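Local coordinates for SusD family protein (Bacteroides uniformis, PDB 7KV1) that probably binds beta-glucans at the bacterial cell surface, as a SusD-family glycan-binding protein of a human gut Bacteroides, at residues K142-V153 / E195-P206. Numbering follows the deposited sequence.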
ATOM      1  N   LYS A 142      -2.549 -10.105  25.968  1.00 34.04           N
ATOM      2  CA  LYS A 142      -2.926  -8.752  25.511  1.00 36.20           C
ATOM      3  C   LYS A 142      -2.130  -8.457  24.237  1.00 31.90           C
ATOM      4  O   LYS A 142      -2.738  -7.925  23.281  1.00 26.90           O
ATOM      5  CB  LYS A 142      -2.675  -7.685  26.586  1.00 43.32           C
ATOM      6  CG  LYS A 142      -3.632  -7.624  27.777  1.00 45.99           C
ATOM      7  CD  LYS A 142      -5.118  -7.801  27.480  1.00 55.16           C
ATOM      8  CE  LYS A 142      -5.792  -6.623  26.797  1.00 59.94           C
ATOM      9  NZ  LYS A 142      -7.247  -6.859  26.594  1.00 58.09           N
ATOM     10  N   LEU A 143      -0.832  -8.772  24.235  1.00 29.67           N
ATOM     11  CA  LEU A 143       0.045  -8.605  23.048  1.00 33.12           C
ATOM     12  C   LEU A 143      -0.509  -9.425  21.878  1.00 32.72           C
ATOM     13  O   LEU A 143      -0.585  -8.848  20.765  1.00 30.24           O
ATOM     14  CB  LEU A 143       1.486  -9.007  23.358  1.00 34.03           C
ATOM     15  CG  LEU A 143       2.374  -7.902  23.933  1.00 43.34           C
ATOM     16  CD1 LEU A 143       3.809  -8.400  24.067  1.00 49.04           C
ATOM     17  CD2 LEU A 143       2.339  -6.651  23.062  1.00 46.42           C
ATOM     18  N   TYR A 144      -0.860 -10.705  22.087  1.00 28.90           N
ATOM     19  CA  TYR A 144      -1.363 -11.584  20.993  1.00 29.72           C
ATOM     20  C   TYR A 144      -2.692 -11.014  20.474  1.00 26.48           C
ATOM     21  O   TYR A 144      -2.878 -10.917  19.253  1.00 29.34           O
ATOM     22  CB  TYR A 144      -1.532 -13.048  21.418  1.00 31.02           C
ATOM     23  CG  TYR A 144      -0.297 -13.734  21.953  1.00 35.35           C
ATOM     24  CD1 TYR A 144       0.981 -13.428  21.503  1.00 37.92           C
ATOM     25  CD2 TYR A 144      -0.417 -14.722  22.919  1.00 38.59           C
ATOM     26  CE1 TYR A 144       2.104 -14.070  22.003  1.00 39.60           C
ATOM     27  CE2 TYR A 144       0.692 -15.363  23.442  1.00 38.96           C
ATOM     28  CZ  TYR A 144       1.959 -15.039  22.987  1.00 42.57           C
ATOM     29  OH  TYR A 144       3.036 -15.698  23.516  1.00 42.43           O
ATOM     30  N   GLU A 145      -3.549 -10.592  21.399  1.00 24.28           N
ATOM     31  CA  GLU A 145      -4.889 -10.036  21.135  1.00 27.25           C
ATOM     32  C   GLU A 145      -4.768  -8.788  20.257  1.00 26.95           C
ATOM     33  O   GLU A 145      -5.462  -8.700  19.243  1.00 23.90           O
ATOM     34  CB  GLU A 145      -5.580  -9.605  22.421  1.00 28.52           C
ATOM     35  CG  GLU A 145      -6.928  -9.001  22.159  1.00 28.83           C
ATOM     36  CD  GLU A 145      -7.621  -8.402  23.356  1.00 32.28           C
ATOM     37  OE1 GLU A 145      -7.153  -8.608  24.477  1.00 38.63           O
ATOM     38  OE2 GLU A 145      -8.604  -7.719  23.146  1.00 32.79           O
ATOM     39  N   MET A 146      -3.936  -7.841  20.669  1.00 25.53           N
ATOM     40  CA  MET A 146      -3.846  -6.545  19.970  1.00 25.82           C
ATOM     41  C   MET A 146      -3.177  -6.749  18.609  1.00 23.66           C
ATOM     42  O   MET A 146      -3.571  -6.055  17.673  1.00 26.69           O
ATOM     43  CB  MET A 146      -3.122  -5.517  20.833  1.00 24.98           C
ATOM     44  CG  MET A 146      -3.992  -5.033  22.006  1.00 25.96           C
ATOM     45  SD  MET A 146      -5.782  -4.850  21.684  1.00 27.60           S
ATOM     46  CE  MET A 146      -6.439  -4.692  23.349  1.00 30.44           C
ATOM     47  N   GLN A 147      -2.237  -7.683  18.478  1.00 23.95           N
ATOM     48  CA  GLN A 147      -1.627  -7.985  17.158  1.00 24.00           C
ATOM     49  C   GLN A 147      -2.721  -8.539  16.230  1.00 25.04           C
ATOM     50  O   GLN A 147      -2.845  -8.077  15.074  1.00 23.89           O
ATOM     51  CB  GLN A 147      -0.457  -8.951  17.282  1.00 24.32           C
ATOM     52  CG  GLN A 147       0.848  -8.325  17.732  1.00 23.49           C
ATOM     53  CD  GLN A 147       1.876  -9.408  17.962  1.00 26.47           C
ATOM     54  OE1 GLN A 147       2.472  -9.926  17.031  1.00 25.98           O
ATOM     55  NE2 GLN A 147       2.092  -9.753  19.219  1.00 25.21           N
ATOM     56  N   ALA A 148      -3.532  -9.473  16.713  1.00 23.38           N
ATOM     57  CA  ALA A 148      -4.600 -10.073  15.887  1.00 24.58           C
ATOM     58  C   ALA A 148      -5.609  -8.985  15.495  1.00 22.84           C
ATOM     59  O   ALA A 148      -6.062  -8.974  14.325  1.00 21.09           O
ATOM     60  CB  ALA A 148      -5.262 -11.220  16.614  1.00 25.09           C
ATOM     61  N   ARG A 149      -5.965  -8.087  16.414  1.00 21.92           N
ATOM     62  CA  ARG A 149      -7.008  -7.078  16.102  1.00 20.86           C
ATOM     63  C   ARG A 149      -6.479  -6.064  15.067  1.00 21.06           C
ATOM     64  O   ARG A 149      -7.245  -5.637  14.184  1.00 23.36           O
ATOM     65  CB  ARG A 149      -7.544  -6.448  17.381  1.00 21.81           C
ATOM     66  CG  ARG A 149      -8.397  -7.429  18.185  1.00 23.98           C
ATOM     67  CD  ARG A 149      -8.744  -6.927  19.568  1.00 25.06           C
ATOM     68  NE  ARG A 149      -9.712  -5.852  19.487  1.00 24.15           N
ATOM     69  CZ  ARG A 149     -10.057  -5.078  20.505  1.00 28.15           C
ATOM     70  NH1 ARG A 149      -9.553  -5.298  21.719  1.00 30.58           N
ATOM     71  NH2 ARG A 149     -10.951  -4.123  20.331  1.00 25.60           N
ATOM     72  N   LEU A 150      -5.215  -5.695  15.171  1.00 20.82           N
ATOM     73  CA  LEU A 150      -4.595  -4.724  14.240  1.00 22.33           C
ATOM     74  C   LEU A 150      -4.471  -5.351  12.846  1.00 20.13           C
ATOM     75  O   LEU A 150      -4.751  -4.641  11.852  1.00 21.44           O
ATOM     76  CB  LEU A 150      -3.244  -4.294  14.816  1.00 21.60           C
ATOM     77  CG  LEU A 150      -2.487  -3.247  13.990  1.00 21.54           C
ATOM     78  CD1 LEU A 150      -3.394  -2.108  13.553  1.00 21.38           C
ATOM     79  CD2 LEU A 150      -1.313  -2.719  14.800  1.00 22.21           C
ATOM     80  N   LEU A 151      -4.105  -6.627  12.751  1.00 18.84           N
ATOM     81  CA  LEU A 151      -4.065  -7.361  11.464  1.00 20.90           C
ATOM     82  C   LEU A 151      -5.471  -7.381  10.886  1.00 19.61           C
ATOM     83  O   LEU A 151      -5.644  -7.147   9.692  1.00 19.83           O
ATOM     84  CB  LEU A 151      -3.542  -8.781  11.665  1.00 22.21           C
ATOM     85  CG  LEU A 151      -2.036  -8.912  11.755  1.00 23.67           C
ATOM     86  CD1 LEU A 151      -1.671 -10.286  12.287  1.00 24.65           C
ATOM     87  CD2 LEU A 151      -1.380  -8.698  10.395  1.00 23.93           C
ATOM     88  N   ARG A 152      -6.453  -7.660  11.729  1.00 21.68           N
ATOM     89  CA  ARG A 152      -7.861  -7.711  11.299  1.00 21.50           C
ATOM     90  C   ARG A 152      -8.272  -6.341  10.726  1.00 23.40           C
ATOM     91  O   ARG A 152      -8.883  -6.326   9.634  1.00 18.52           O
ATOM     92  CB  ARG A 152      -8.746  -8.200  12.441  1.00 20.03           C
ATOM     93  CG  ARG A 152     -10.175  -8.413  12.009  1.00 22.03           C
ATOM     94  CD  ARG A 152     -10.981  -9.101  13.113  1.00 24.15           C
ATOM     95  NE  ARG A 152     -11.119  -8.324  14.351  1.00 23.50           N
ATOM     96  CZ  ARG A 152     -11.747  -8.752  15.450  1.00 24.52           C
ATOM     97  NH1 ARG A 152     -12.297  -9.959  15.472  1.00 23.55           N
ATOM     98  NH2 ARG A 152     -11.849  -7.962  16.512  1.00 23.22           N
ATOM     99  N   VAL A 153      -7.933  -5.237  11.398  1.00 21.60           N
ATOM    100  CA  VAL A 153      -8.169  -3.867  10.845  1.00 20.70           C
ATOM    101  C   VAL A 153      -7.455  -3.726   9.494  1.00 21.53           C
ATOM    102  O   VAL A 153      -8.055  -3.175   8.549  1.00 19.14           O
ATOM    103  CB  VAL A 153      -7.725  -2.754  11.805  1.00 18.49           C
ATOM    104  CG1 VAL A 153      -7.713  -1.391  11.084  1.00 19.73           C
ATOM    105  CG2 VAL A 153      -8.644  -2.711  13.005  1.00 18.84           C
ATOM    106  N   GLU A 195     -12.722   0.197  16.138  1.00 23.16           N
ATOM    107  CA  GLU A 195     -11.922  -0.987  16.512  1.00 23.74           C
ATOM    108  C   GLU A 195     -10.457  -0.543  16.660  1.00 22.97           C
ATOM    109  O   GLU A 195      -9.807  -0.880  17.706  1.00 21.27           O
ATOM    110  CB  GLU A 195     -12.213  -2.131  15.525  1.00 22.99           C
ATOM    111  CG  GLU A 195     -11.337  -3.369  15.659  1.00 25.36           C
ATOM    112  CD  GLU A 195     -11.461  -4.191  16.949  1.00 27.75           C
ATOM    113  OE1 GLU A 195     -12.225  -3.794  17.831  1.00 24.84           O
ATOM    114  OE2 GLU A 195     -10.745  -5.200  17.089  1.00 26.43           O
ATOM    115  N   LEU A 196      -9.950   0.264  15.730  1.00 22.73           N
ATOM    116  CA  LEU A 196      -8.528   0.686  15.748  1.00 20.31           C
ATOM    117  C   LEU A 196      -8.292   1.608  16.955  1.00 19.29           C
ATOM    118  O   LEU A 196      -7.270   1.474  17.613  1.00 19.89           O
ATOM    119  CB  LEU A 196      -8.194   1.370  14.424  1.00 20.52           C
ATOM    120  CG  LEU A 196      -6.736   1.777  14.252  1.00 19.86           C
ATOM    121  CD1 LEU A 196      -5.797   0.638  14.577  1.00 20.42           C
ATOM    122  CD2 LEU A 196      -6.513   2.315  12.835  1.00 20.77           C
ATOM    123  N   GLU A 197      -9.221   2.506  17.239  1.00 21.11           N
ATOM    124  CA  GLU A 197      -9.159   3.368  18.442  1.00 20.82           C
ATOM    125  C   GLU A 197      -9.060   2.507  19.713  1.00 21.64           C
ATOM    126  O   GLU A 197      -8.187   2.785  20.541  1.00 19.69           O
ATOM    127  CB  GLU A 197     -10.334   4.325  18.414  1.00 21.77           C
ATOM    128  CG  GLU A 197     -10.082   5.466  17.439  1.00 21.90           C
ATOM    129  CD  GLU A 197     -11.188   6.480  17.339  1.00 22.53           C
ATOM    130  OE1 GLU A 197     -12.318   6.114  17.700  1.00 23.61           O
ATOM    131  OE2 GLU A 197     -10.934   7.622  16.867  1.00 22.83           O
ATOM    132  N   ALA A 198      -9.877   1.472  19.858  1.00 22.20           N
ATOM    133  CA  ALA A 198      -9.776   0.531  21.004  1.00 23.44           C
ATOM    134  C   ALA A 198      -8.388  -0.119  21.045  1.00 25.18           C
ATOM    135  O   ALA A 198      -7.775  -0.195  22.148  1.00 30.08           O
ATOM    136  CB  ALA A 198     -10.890  -0.487  20.981  1.00 22.81           C
ATOM    137  N   VAL A 199      -7.860  -0.553  19.915  1.00 23.28           N
ATOM    138  CA  VAL A 199      -6.506  -1.170  19.895  1.00 26.00           C
ATOM    139  C   VAL A 199      -5.466  -0.132  20.348  1.00 26.28           C
ATOM    140  O   VAL A 199      -4.637  -0.434  21.224  1.00 24.79           O
ATOM    141  CB  VAL A 199      -6.190  -1.769  18.516  1.00 25.60           C
ATOM    142  CG1 VAL A 199      -4.716  -2.100  18.353  1.00 26.33           C
ATOM    143  CG2 VAL A 199      -7.056  -2.991  18.253  1.00 23.65           C
ATOM    144  N   ILE A 200      -5.490   1.056  19.771  1.00 25.93           N
ATOM    145  CA  ILE A 200      -4.487   2.121  20.069  1.00 25.19           C
ATOM    146  C   ILE A 200      -4.601   2.542  21.556  1.00 26.39           C
ATOM    147  O   ILE A 200      -3.546   2.641  22.262  1.00 25.67           O
ATOM    148  CB  ILE A 200      -4.673   3.285  19.069  1.00 23.90           C
ATOM    149  CG1 ILE A 200      -4.155   2.871  17.691  1.00 23.75           C
ATOM    150  CG2 ILE A 200      -4.020   4.570  19.577  1.00 23.24           C
ATOM    151  CD1 ILE A 200      -4.516   3.826  16.567  1.00 23.75           C
ATOM    152  N   ASP A 201      -5.825   2.796  22.041  1.00 27.83           N
ATOM    153  CA  ASP A 201      -6.075   3.287  23.428  1.00 29.81           C
ATOM    154  C   ASP A 201      -5.634   2.228  24.453  1.00 30.58           C
ATOM    155  O   ASP A 201      -5.342   2.635  25.573  1.00 32.49           O
ATOM    156  CB  ASP A 201      -7.543   3.635  23.682  1.00 30.33           C
ATOM    157  CG  ASP A 201      -8.042   4.849  22.925  1.00 31.07           C
ATOM    158  OD1 ASP A 201      -7.197   5.588  22.427  1.00 30.75           O
ATOM    159  OD2 ASP A 201      -9.281   5.055  22.884  1.00 31.50           O
ATOM    160  N   SER A 202      -5.594   0.935  24.110  1.00 25.32           N
ATOM    161  CA  SER A 202      -5.072  -0.137  25.005  1.00 27.48           C
ATOM    162  C   SER A 202      -3.627   0.166  25.448  1.00 31.09           C
ATOM    163  O   SER A 202      -3.226  -0.337  26.509  1.00 31.49           O
ATOM    164  CB  SER A 202      -5.187  -1.507  24.393  1.00 27.82           C
ATOM    165  OG  SER A 202      -4.165  -1.754  23.427  1.00 28.49           O
ATOM    166  N   LYS A 203      -2.867   0.911  24.636  1.00 33.03           N
ATOM    167  CA  LYS A 203      -1.392   1.116  24.735  1.00 30.97           C
ATOM    168  C   LYS A 203      -0.650  -0.177  25.088  1.00 32.01           C
ATOM    169  O   LYS A 203       0.349  -0.122  25.856  1.00 26.34           O
ATOM    170  CB  LYS A 203      -1.112   2.232  25.747  1.00 37.71           C
ATOM    171  CG  LYS A 203      -1.542   3.621  25.288  1.00 41.16           C
ATOM    172  CD  LYS A 203      -0.836   4.756  26.013  1.00 45.19           C
ATOM    173  CE  LYS A 203      -1.800   5.761  26.596  1.00 48.62           C
ATOM    174  NZ  LYS A 203      -2.539   6.481  25.533  1.00 53.78           N
ATOM    175  N   VAL A 204      -1.029  -1.285  24.455  1.00 28.68           N
ATOM    176  CA  VAL A 204      -0.399  -2.621  24.616  1.00 28.36           C
ATOM    177  C   VAL A 204       0.784  -2.789  23.659  1.00 30.07           C
ATOM    178  O   VAL A 204       1.861  -3.316  24.092  1.00 25.52           O
ATOM    179  CB  VAL A 204      -1.473  -3.701  24.386  1.00 30.43           C
ATOM    180  CG1 VAL A 204      -0.894  -5.046  23.967  1.00 29.61           C
ATOM    181  CG2 VAL A 204      -2.361  -3.834  25.600  1.00 30.94           C
ATOM    182  N   LEU A 205       0.600  -2.451  22.373  1.00 28.38           N
ATOM    183  CA  LEU A 205       1.627  -2.777  21.355  1.00 26.14           C
ATOM    184  C   LEU A 205       2.872  -1.943  21.617  1.00 24.78           C
ATOM    185  O   LEU A 205       2.787  -0.776  21.968  1.00 22.00           O
ATOM    186  CB  LEU A 205       1.075  -2.500  19.959  1.00 28.80           C
ATOM    187  CG  LEU A 205      -0.157  -3.311  19.558  1.00 28.76           C
ATOM    188  CD1 LEU A 205      -0.615  -2.912  18.163  1.00 31.44           C
ATOM    189  CD2 LEU A 205       0.132  -4.794  19.613  1.00 29.60           C
ATOM    190  N   PRO A 206       4.075  -2.486  21.395  1.00 24.28           N
ATOM    191  CA  PRO A 206       5.277  -1.670  21.478  1.00 25.24           C
ATOM    192  C   PRO A 206       5.354  -0.694  20.288  1.00 27.47           C
ATOM    193  O   PRO A 206       4.716  -0.927  19.241  1.00 25.44           O
ATOM    194  CB  PRO A 206       6.386  -2.711  21.443  1.00 27.99           C
ATOM    195  CG  PRO A 206       5.806  -3.831  20.631  1.00 27.60           C
ATOM    196  CD  PRO A 206       4.329  -3.868  20.983  1.00 26.16           C
TER
HETATM  197  O   HOH W   1      -9.834  -5.809  14.641  1.00 21.11           O
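Helix 142-153 and helix 195-201 pack antiparallel, their axes 9.8 Å apart at closest approach and 150° between directions, with Met146 facing Val199 near the middle. This is helix-on-helix packing in the alpha-helical, tetratricopeptide-like part of the SusD fold; at Lys203, where phi turns positive, the chain leaves the helical path, and Val204 and Leu205 pack against the first helix. Charge runs along one flank, from Lys142 to Arg152, and crosses to the second helix at Glu195. Arg149 bends at chi3 (72°) and presents its guanidinium side-on to Glu195: NE reaches OE2 at 2.7 Å and NH2 reaches OE1 at 2.8 Å, both nearly straight, although the two planar groups are turned 36° apart. Val199 CG2 lies over one face of that guanidinium, and NH1 turns back to Glu145 OE2. A methionine in place of Arg149 would probably leave Glu195 with Arg152 as its remaining basic partner here and cut Glu145 off from the interhelical pairing. Toward the start of the first helix, Met146 lays CB against Leu205 CD2 (3.5 Å) and curls CE over Ser202, while Val204 CG1 rests on Lys142 O. Leu150 CD2 and Leu205 CD1 press tightly, and Leu150 also meets helix 230-244. Asn124 takes Arg152 NH1, fixing the guanidinium whose NH2 meets Glu195 OE2 at 3.0 Å from the carboxylate face opposite Arg149 NE; a water joins that same OE2 to Arg152 NE and Arg149 O.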